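Local coordinates for Esterase/lipase-like protein (Caldicellulosiruptor lactoaceticus 6A, PDB 6A6O), which is a bifunctional hydrolase with acetyl esterase and 1,4-beta-xylosidase activities, acting on acetyl esters and xylosides, at residues I58-G63 and I127-F132; P31-A36 and Q95-P100; P213-H218 and E245-P250. All coordinates share one frame; numbering follows the deposited sequence.

Contacts 1 and 3 both lie in the central mixed beta sheet. Contact 1 pairs strands 54-60 and 127-132 about 3 Å from the centre of the molecule. Contact 3 pairs 214-219 with 244-249, the outermost strand at that end, and strand 167-170 lies between the two pairs. Their centres are about 15 Å apart. Contact 2 joins two loops, its centre about 20 Å from that of contact 1 and 32 Å from that of contact 3. Along the chain the segments of contacts 1 and 2 alternate, and contact 3 follows both. Contact 1 thus lies in the core of an alpha/beta-hydrolase sheet, contact 3 closes one end, and contact 2 lies at the surface.

Contact 1: residues I58-G63 and I127-F132; sequences IVFPGG and IGVLGF
Phe60 leans across the strand pair onto Val129. Its CB lies 3.9 Å from Gly131 CA, where the partner strand has no side chain to compete. CG is anti to the carbonyl carbon (chi1 -65°), which turns the ring back toward the Ile58-Val129 pair. CE1 meets Val129 CG1 and, at the ring edge, Ile58 CG2 at 3.6 Å. CZ comes within 3.7 Å of Val129 CG1. Val129 CB sits over one ring face, toward the rim. Helices 101-115 and 134-142 pack on this side of the sheet.

The strands are parallel neighbours in the core of an alpha/beta-hydrolase sheet, and 127-132 probably leads into the nucleophile elbow at Ser133. Ile58 N bonds to Gly128 O, and Leu130 N to Ile58 O. Phe60 N reaches Leu130 O at 2.6 Å, with an almost straight N-H (173°). Phe132 N closes the set on Phe60 O at 3.1 Å. On the other sheet face Val59 CG1 touches Phe132 CE1 at the ring edge, 4.2 Å away, beneath helix 74-82. Past the strand end, Gly62 CA approaches Phe132 O to 3.0 Å, where a side chain would collide; the turn probably corresponds to the oxyanion-hole loop of related esterases.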
loop_
_atom_site.group_PDB
_atom_site.type_symbol
_atom_site.label_atom_id
_atom_site.label_comp_id
_atom_site.label_asym_id
_atom_site.label_seq_id
_atom_site.Cartn_x
_atom_site.Cartn_y
_atom_site.Cartn_z
ATOM N N ILE A 58 3.225 4.893 3.651
ATOM C CA ILE A 58 3.936 3.624 3.540
ATOM C C ILE A 58 3.769 3.123 2.118
ATOM O O ILE A 58 2.637 2.964 1.639
ATOM C CB ILE A 58 3.413 2.585 4.546
ATOM C CG1 ILE A 58 3.416 3.161 5.964
ATOM C CG2 ILE A 58 4.253 1.307 4.465
ATOM C CD1 ILE A 58 2.696 2.259 6.977
ATOM N N VAL A 59 4.887 2.864 1.451
ATOM C CA VAL A 59 4.904 2.477 0.047
ATOM C C VAL A 59 4.916 0.959 -0.053
ATOM O O VAL A 59 5.772 0.297 0.551
ATOM C CB VAL A 59 6.110 3.082 -0.680
ATOM C CG1 VAL A 59 6.159 2.553 -2.120
ATOM C CG2 VAL A 59 6.033 4.595 -0.641
ATOM N N PHE A 60 3.955 0.403 -0.811
ATOM C CA PHE A 60 3.866 -1.030 -1.072
ATOM C C PHE A 60 4.353 -1.277 -2.496
ATOM O O PHE A 60 3.585 -1.063 -3.449
ATOM C CB PHE A 60 2.424 -1.542 -0.924
ATOM C CG PHE A 60 1.829 -1.457 0.460
ATOM C CD1 PHE A 60 2.448 -0.790 1.505
ATOM C CD2 PHE A 60 0.609 -2.071 0.700
ATOM C CE1 PHE A 60 1.868 -0.736 2.753
ATOM C CE2 PHE A 60 0.016 -2.027 1.953
ATOM C CZ PHE A 60 0.638 -1.354 2.983
ATOM N N PRO A 61 5.579 -1.746 -2.709
ATOM C CA PRO A 61 6.039 -2.004 -4.076
ATOM C C PRO A 61 5.286 -3.172 -4.699
ATOM O O PRO A 61 4.733 -4.028 -4.007
ATOM C CB PRO A 61 7.530 -2.336 -3.896
ATOM C CG PRO A 61 7.616 -2.866 -2.505
ATOM C CD PRO A 61 6.580 -2.141 -1.697
ATOM N N GLY A 62 5.277 -3.199 -6.036
ATOM C CA GLY A 62 4.691 -4.293 -6.787
ATOM C C GLY A 62 5.684 -5.417 -7.029
ATOM O O GLY A 62 6.772 -5.460 -6.454
ATOM N N GLY A 63 5.296 -6.340 -7.909
ATOM C CA GLY A 63 6.105 -7.530 -8.141
ATOM C C GLY A 63 5.347 -8.846 -8.151
ATOM O O GLY A 63 5.941 -9.910 -7.936
ATOM N N ILE A 127 -1.521 8.813 8.293
ATOM C CA ILE A 127 -0.716 7.674 7.871
ATOM C C ILE A 127 -1.483 6.975 6.759
ATOM O O ILE A 127 -2.496 6.319 7.026
ATOM C CB ILE A 127 -0.433 6.703 9.024
ATOM C CG1 ILE A 127 0.389 7.394 10.117
ATOM C CG2 ILE A 127 0.301 5.454 8.516
ATOM C CD1 ILE A 127 0.436 6.604 11.403
ATOM N N GLY A 128 -1.004 7.109 5.520
ATOM C CA GLY A 128 -1.621 6.494 4.368
ATOM C C GLY A 128 -0.721 5.440 3.738
ATOM O O GLY A 128 0.416 5.215 4.153
ATOM N N VAL A 129 -1.261 4.786 2.712
ATOM C CA VAL A 129 -0.523 3.757 1.992
ATOM C C VAL A 129 -0.578 4.066 0.503
ATOM O O VAL A 129 -1.547 4.647 -0.000
ATOM C CB VAL A 129 -1.060 2.330 2.268
ATOM C CG1 VAL A 129 -0.835 1.942 3.760
ATOM C CG2 VAL A 129 -2.539 2.223 1.844
ATOM N N LEU A 130 0.496 3.695 -0.193
ATOM C CA LEU A 130 0.619 3.892 -1.633
ATOM C C LEU A 130 1.183 2.602 -2.214
ATOM O O LEU A 130 2.222 2.118 -1.762
ATOM C CB LEU A 130 1.510 5.112 -1.944
ATOM C CG LEU A 130 1.728 5.517 -3.410
ATOM C CD1 LEU A 130 2.066 6.994 -3.566
ATOM C CD2 LEU A 130 2.841 4.664 -4.051
ATOM N N GLY A 131 0.488 2.016 -3.181
ATOM C CA GLY A 131 0.881 0.728 -3.718
ATOM C C GLY A 131 0.849 0.714 -5.232
ATOM O O GLY A 131 0.022 1.368 -5.862
ATOM N N PHE A 132 1.777 -0.057 -5.798
ATOM C CA PHE A 132 1.903 -0.288 -7.229
ATOM C C PHE A 132 1.564 -1.738 -7.558
ATOM O O PHE A 132 2.143 -2.658 -6.968
ATOM C CB PHE A 132 3.333 -0.022 -7.711
ATOM C CG PHE A 132 3.817 1.378 -7.493
ATOM C CD1 PHE A 132 4.409 1.750 -6.292
ATOM C CD2 PHE A 132 3.707 2.317 -8.512
ATOM C CE1 PHE A 132 4.886 3.044 -6.119
ATOM C CE2 PHE A 132 4.172 3.600 -8.350
ATOM C CZ PHE A 132 4.756 3.970 -7.145
#

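Contact 2: residues P31-A36 and Q95-P100; sequences PLFDPA and QPYKHP
Tyr97 reaches from the 95-100 loop to the backbone of Leu32, Phe33 and Asp34. It is the most deeply buried residue of this surface contact. Its CG stands anti to the carbonyl carbon (chi1 -76°), a torsion that carries the ring across to the 31-36 loop and brings OH to Asp34 N. The hydroxyl oxygen accepts a hydrogen bond from Asp34 N at 2.9 Å, with a nearly straight N-H (167°). Leu32 O meets the ring at its edge and in its plane, 3.2 Å from Tyr97 CE1, so the carbonyl faces the slightly positive rim. At the hydroxyl end, Phe33 CD1 comes within 3.4 Å of Tyr97 OH. Arg93 makes a cation-pi contact with the Tyr97 ring and also bonds to Pro31 O, which ties both loops to one guanidinium group. A phenylalanine here would keep the ring but would probably leave Asp34 N without its acceptor and the 31-36 loop less firmly placed.

Leu32 and Pro100 form the apolar half. Leu32 CD1 lies 3.6 Å from Pro100 CD and 3.8 Å from Pro100 CG, and the two side chains meet at about a right angle. Pro100 follows a cis peptide bond and stands at the N-cap position of helix 101-115. Leu32 also touches Leu104 of that helix. The contact places the 31-36 loop beside the start of helix 101-115.

Asp34 turns its carboxylate to its own loop. OD1 accepts from Ala36 N at 3.1 Å, an Asx turn. Between the two segments there is thus one hydrogen bond and a small apolar contact but no salt bridge, and Arg93 supplies the nearby charge.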
loop_
_atom_site.group_PDB
_atom_site.type_symbol
_atom_site.label_atom_id
_atom_site.label_comp_id
_atom_site.label_asym_id
_atom_site.label_seq_id
_atom_site.Cartn_x
_atom_site.Cartn_y
_atom_site.Cartn_z
ATOM N N PRO A 31 3.252 -14.174 12.472
ATOM C CA PRO A 31 2.239 -15.180 12.124
ATOM C C PRO A 31 2.578 -15.874 10.813
ATOM O O PRO A 31 3.057 -15.247 9.865
ATOM C CB PRO A 31 0.942 -14.364 12.017
ATOM C CG PRO A 31 1.378 -12.944 11.803
ATOM C CD PRO A 31 2.692 -12.815 12.542
ATOM N N LEU A 32 2.333 -17.186 10.771
ATOM C CA LEU A 32 2.550 -18.015 9.585
ATOM C C LEU A 32 4.004 -17.992 9.127
ATOM O O LEU A 32 4.302 -18.242 7.954
ATOM C CB LEU A 32 1.609 -17.596 8.438
ATOM C CG LEU A 32 0.136 -17.478 8.853
ATOM C CD1 LEU A 32 -0.745 -17.013 7.699
ATOM C CD2 LEU A 32 -0.384 -18.792 9.396
ATOM N N PHE A 33 4.927 -17.718 10.046
ATOM C CA PHE A 33 6.337 -17.644 9.694
ATOM C C PHE A 33 6.895 -19.028 9.385
ATOM O O PHE A 33 6.566 -20.018 10.050
ATOM C CB PHE A 33 7.120 -16.996 10.833
ATOM C CG PHE A 33 8.528 -16.628 10.469
ATOM C CD1 PHE A 33 8.782 -15.655 9.518
ATOM C CD2 PHE A 33 9.600 -17.251 11.086
ATOM C CE1 PHE A 33 10.081 -15.313 9.187
ATOM C CE2 PHE A 33 10.897 -16.914 10.754
ATOM C CZ PHE A 33 11.136 -15.946 9.806
ATOM N N ASP A 34 7.733 -19.094 8.357
ATOM C CA ASP A 34 8.449 -20.311 7.989
ATOM C C ASP A 34 9.923 -20.122 8.326
ATOM O O ASP A 34 10.670 -19.529 7.529
ATOM C CB ASP A 34 8.269 -20.619 6.501
ATOM C CG ASP A 34 9.105 -21.799 6.030
ATOM O OD1 ASP A 34 9.656 -22.536 6.872
ATOM O OD2 ASP A 34 9.212 -21.988 4.801
ATOM N N PRO A 35 10.394 -20.618 9.473
ATOM C CA PRO A 35 11.782 -20.337 9.880
ATOM C C PRO A 35 12.828 -20.867 8.910
ATOM O O PRO A 35 13.960 -20.368 8.918
ATOM C CB PRO A 35 11.885 -21.007 11.255
ATOM C CG PRO A 35 10.825 -22.061 11.249
ATOM C CD PRO A 35 9.702 -21.514 10.413
ATOM N N ALA A 36 12.486 -21.839 8.058
ATOM C CA ALA A 36 13.395 -22.248 6.992
ATOM C C ALA A 36 13.647 -21.126 5.992
ATOM O O ALA A 36 14.681 -21.134 5.315
ATOM C CB ALA A 36 12.839 -23.476 6.268
ATOM N N GLN A 95 6.045 -14.983 -2.403
ATOM C CA GLN A 95 6.189 -16.400 -2.711
ATOM C C GLN A 95 7.527 -16.923 -2.187
ATOM O O GLN A 95 8.559 -16.272 -2.384
ATOM C CB GLN A 95 6.102 -16.598 -4.226
ATOM C CG GLN A 95 5.886 -18.024 -4.696
ATOM C CD GLN A 95 5.709 -18.102 -6.200
ATOM O OE1 GLN A 95 6.638 -17.823 -6.963
ATOM N NE2 GLN A 95 4.511 -18.467 -6.636
ATOM N N PRO A 96 7.562 -18.106 -1.541
ATOM C CA PRO A 96 6.483 -19.095 -1.430
ATOM C C PRO A 96 5.459 -18.834 -0.340
ATOM O O PRO A 96 4.596 -19.678 -0.122
ATOM C CB PRO A 96 7.243 -20.397 -1.135
ATOM C CG PRO A 96 8.430 -19.955 -0.383
ATOM C CD PRO A 96 8.814 -18.600 -0.935
ATOM N N TYR A 97 5.551 -17.712 0.364
ATOM C CA TYR A 97 4.446 -17.364 1.239
ATOM C C TYR A 97 3.200 -17.118 0.393
ATOM O O TYR A 97 3.280 -16.790 -0.795
ATOM C CB TYR A 97 4.766 -16.126 2.075
ATOM C CG TYR A 97 5.706 -16.366 3.243
ATOM C CD1 TYR A 97 5.236 -16.876 4.444
ATOM C CD2 TYR A 97 7.057 -16.058 3.144
ATOM C CE1 TYR A 97 6.090 -17.080 5.524
ATOM C CE2 TYR A 97 7.919 -16.258 4.216
ATOM C CZ TYR A 97 7.428 -16.769 5.397
ATOM O OH TYR A 97 8.277 -16.965 6.461
ATOM N N LYS A 98 2.040 -17.311 1.016
ATOM C CA LYS A 98 0.748 -17.125 0.370
ATOM C C LYS A 98 -0.141 -16.283 1.270
ATOM O O LYS A 98 0.197 -15.994 2.423
ATOM C CB LYS A 98 0.064 -18.469 0.081
ATOM C CG LYS A 98 0.706 -19.241 -1.043
ATOM C CD LYS A 98 -0.091 -20.472 -1.398
ATOM C CE LYS A 98 0.346 -20.985 -2.754
ATOM N NZ LYS A 98 1.831 -20.932 -2.898
ATOM N N HIS A 99 -1.297 -15.904 0.734
ATOM C CA HIS A 99 -2.336 -15.316 1.561
ATOM C C HIS A 99 -2.571 -16.192 2.790
ATOM O O HIS A 99 -2.599 -17.425 2.666
ATOM C CB HIS A 99 -3.635 -15.186 0.756
ATOM C CG HIS A 99 -4.812 -14.768 1.578
ATOM N ND1 HIS A 99 -5.040 -13.456 1.937
ATOM C CD2 HIS A 99 -5.813 -15.489 2.130
ATOM C CE1 HIS A 99 -6.141 -13.387 2.666
ATOM N NE2 HIS A 99 -6.627 -14.606 2.796
ATOM N N PRO A 100 -2.766 -15.603 3.985
ATOM C CA PRO A 100 -2.857 -14.161 4.220
ATOM C C PRO A 100 -1.582 -13.489 4.708
ATOM O O PRO A 100 -1.689 -12.386 5.258
ATOM C CB PRO A 100 -3.920 -14.067 5.305
ATOM C CG PRO A 100 -3.685 -15.294 6.127
ATOM C CD PRO A 100 -3.223 -16.366 5.165
#

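Contact 3: residues P213-H218 and E245-P250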
loop_
_atom_site.group_PDB
_atom_site.type_symbol
_atom_site.label_atom_id
_atom_site.label_comp_id
_atom_site.label_asym_id
_atom_site.label_seq_id
_atom_site.Cartn_x
_atom_site.Cartn_y
_atom_site.Cartn_z
ATOM N N PRO A 213 -10.357 8.178 1.715
ATOM C CA PRO A 213 -10.197 8.806 0.396
ATOM C C PRO A 213 -9.074 8.146 -0.393
ATOM O O PRO A 213 -8.013 7.831 0.152
ATOM C CB PRO A 213 -9.847 10.261 0.733
ATOM C CG PRO A 213 -10.335 10.475 2.124
ATOM C CD PRO A 213 -10.280 9.151 2.823
ATOM N N THR A 214 -9.310 7.964 -1.692
ATOM C CA THR A 214 -8.444 7.170 -2.556
ATOM C C THR A 214 -8.111 7.953 -3.821
ATOM O O THR A 214 -8.953 8.678 -4.350
ATOM C CB THR A 214 -9.122 5.823 -2.911
ATOM O OG1 THR A 214 -9.349 5.075 -1.712
ATOM C CG2 THR A 214 -8.247 4.963 -3.855
ATOM N N PHE A 215 -6.862 7.825 -4.269
ATOM C CA PHE A 215 -6.364 8.370 -5.530
ATOM C C PHE A 215 -5.903 7.178 -6.356
ATOM O O PHE A 215 -5.138 6.347 -5.852
ATOM C CB PHE A 215 -5.192 9.336 -5.248
ATOM C CG PHE A 215 -4.493 9.894 -6.480
ATOM C CD1 PHE A 215 -3.633 9.107 -7.245
ATOM C CD2 PHE A 215 -4.629 11.244 -6.805
ATOM C CE1 PHE A 215 -2.972 9.644 -8.352
ATOM C CE2 PHE A 215 -3.961 11.793 -7.903
ATOM C CZ PHE A 215 -3.131 10.998 -8.678
ATOM N N LEU A 216 -6.366 7.076 -7.604
ATOM C CA LEU A 216 -5.949 5.993 -8.493
ATOM C C LEU A 216 -5.393 6.552 -9.788
ATOM O O LEU A 216 -5.871 7.577 -10.283
ATOM C CB LEU A 216 -7.107 5.048 -8.879
ATOM C CG LEU A 216 -7.960 4.422 -7.783
ATOM C CD1 LEU A 216 -9.167 5.335 -7.509
ATOM C CD2 LEU A 216 -8.421 3.020 -8.196
ATOM N N TRP A 217 -4.403 5.858 -10.352
ATOM C CA TRP A 217 -4.019 6.139 -11.732
ATOM C C TRP A 217 -3.632 4.851 -12.450
ATOM O O TRP A 217 -3.297 3.836 -11.827
ATOM C CB TRP A 217 -2.905 7.203 -11.809
ATOM C CG TRP A 217 -1.520 6.719 -11.478
ATOM C CD1 TRP A 217 -0.933 6.682 -10.244
ATOM C CD2 TRP A 217 -0.537 6.229 -12.404
ATOM N NE1 TRP A 217 0.358 6.198 -10.342
ATOM C CE2 TRP A 217 0.624 5.910 -11.653
ATOM C CE3 TRP A 217 -0.524 6.030 -13.784
ATOM C CZ2 TRP A 217 1.786 5.395 -12.248
ATOM C CZ3 TRP A 217 0.628 5.522 -14.375
ATOM C CH2 TRP A 217 1.767 5.211 -13.603
ATOM N N HIS A 218 -3.712 4.900 -13.784
ATOM C CA HIS A 218 -3.585 3.717 -14.635
ATOM C C HIS A 218 -3.353 4.188 -16.065
ATOM O O HIS A 218 -3.709 5.311 -16.421
ATOM C CB HIS A 218 -4.856 2.851 -14.567
ATOM C CG HIS A 218 -4.613 1.369 -14.531
ATOM N ND1 HIS A 218 -5.099 0.570 -13.519
ATOM C CD2 HIS A 218 -4.018 0.530 -15.419
ATOM C CE1 HIS A 218 -4.754 -0.685 -13.745
ATOM N NE2 HIS A 218 -4.111 -0.740 -14.901
ATOM N N GLU A 245 -10.167 10.350 -6.493
ATOM C CA GLU A 245 -9.540 10.935 -7.667
ATOM C C GLU A 245 -9.023 9.796 -8.533
ATOM O O GLU A 245 -8.459 8.825 -8.013
ATOM C CB GLU A 245 -8.394 11.876 -7.268
ATOM C CG GLU A 245 -7.740 12.582 -8.447
ATOM C CD GLU A 245 -7.218 13.970 -8.090
ATOM O OE1 GLU A 245 -7.768 14.584 -7.156
ATOM O OE2 GLU A 245 -6.262 14.454 -8.747
ATOM N N LEU A 246 -9.241 9.898 -9.848
ATOM C CA LEU A 246 -8.803 8.859 -10.770
ATOM C C LEU A 246 -8.235 9.508 -12.017
ATOM O O LEU A 246 -8.867 10.392 -12.601
ATOM C CB LEU A 246 -9.960 7.918 -11.140
ATOM C CG LEU A 246 -9.752 6.975 -12.339
ATOM C CD1 LEU A 246 -8.699 5.934 -12.076
ATOM C CD2 LEU A 246 -11.078 6.297 -12.728
ATOM N N HIS A 247 -7.060 9.054 -12.445
ATOM C CA HIS A 247 -6.448 9.558 -13.668
ATOM C C HIS A 247 -6.034 8.383 -14.532
ATOM O O HIS A 247 -5.169 7.598 -14.139
ATOM C CB HIS A 247 -5.246 10.443 -13.367
ATOM C CG HIS A 247 -5.583 11.639 -12.539
ATOM N ND1 HIS A 247 -6.245 12.734 -13.053
ATOM C CD2 HIS A 247 -5.371 11.907 -11.231
ATOM C CE1 HIS A 247 -6.417 13.630 -12.098
ATOM N NE2 HIS A 247 -5.894 13.154 -10.983
ATOM N N ILE A 248 -6.619 8.282 -15.719
ATOM C CA ILE A 248 -6.224 7.265 -16.682
ATOM C C ILE A 248 -5.619 7.984 -17.874
ATOM O O ILE A 248 -6.262 8.850 -18.484
ATOM C CB ILE A 248 -7.400 6.376 -17.099
ATOM C CG1 ILE A 248 -7.845 5.514 -15.901
ATOM C CG2 ILE A 248 -6.999 5.494 -18.280
ATOM C CD1 ILE A 248 -9.211 4.902 -16.105
ATOM N N PHE A 249 -4.373 7.655 -18.175
ATOM C CA PHE A 249 -3.724 8.149 -19.368
ATOM C C PHE A 249 -3.802 7.102 -20.476
ATOM O O PHE A 249 -3.859 5.897 -20.196
ATOM C CB PHE A 249 -2.269 8.501 -19.057
ATOM C CG PHE A 249 -2.141 9.589 -18.029
ATOM C CD1 PHE A 249 -2.293 10.922 -18.395
ATOM C CD2 PHE A 249 -1.926 9.275 -16.692
ATOM C CE1 PHE A 249 -2.196 11.928 -17.448
ATOM C CE2 PHE A 249 -1.833 10.285 -15.741
ATOM C CZ PHE A 249 -1.967 11.596 -16.124
ATOM N N PRO A 250 -3.858 7.534 -21.740
ATOM C CA PRO A 250 -4.161 6.569 -22.810
ATOM C C PRO A 250 -3.118 5.485 -22.976
ATOM O O PRO A 250 -3.490 4.320 -23.156
ATOM C CB PRO A 250 -4.249 7.449 -24.070
ATOM C CG PRO A 250 -4.555 8.817 -23.575
ATOM C CD PRO A 250 -3.897 8.927 -22.216
#
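Phe215 packs closely against Glu245 and His247 of the neighbouring parallel strand. The Phe215 and Glu245 side chains run side by side, with Phe215 CD2 3.8 Å from Glu245 CG. Phe215 CZ meets the edge of the imidazole, 3.5 Å from His247 CD2; the two ring planes are 50° apart. Phe215 gets there with CG anti to the backbone N (chi1 175°). Helix 268-278 adds Trp275 and Cys272 to this side.

Five backbone hydrogen bonds join the strands, from Glu245 N on Thr214 O to Phe249 N on His218 O. They belong to a beta-alpha-beta crossover through helix 228-239, which packs on the other face. There Leu216 CB reaches Leu246 CD1 at 3.7 Å. Toward the far end the pairs stand wider: Trp217 CB to His247 CB is 4.3 Å, His218 CB to Ile248 CG1 4.2 Å. Phe215 to His218 are buried, whereas 245-249 keep some exposure as the outermost strand. The His218 ring turns away to bond Ser230 OG and Val225 O.

His247 NE2 donates to Glu245 OE2 at 2.6 Å, on the anti side of the carboxylate. The negative charge would probably favour a protonated imidazole, and the bond probably helps to hold both groups beside Phe215.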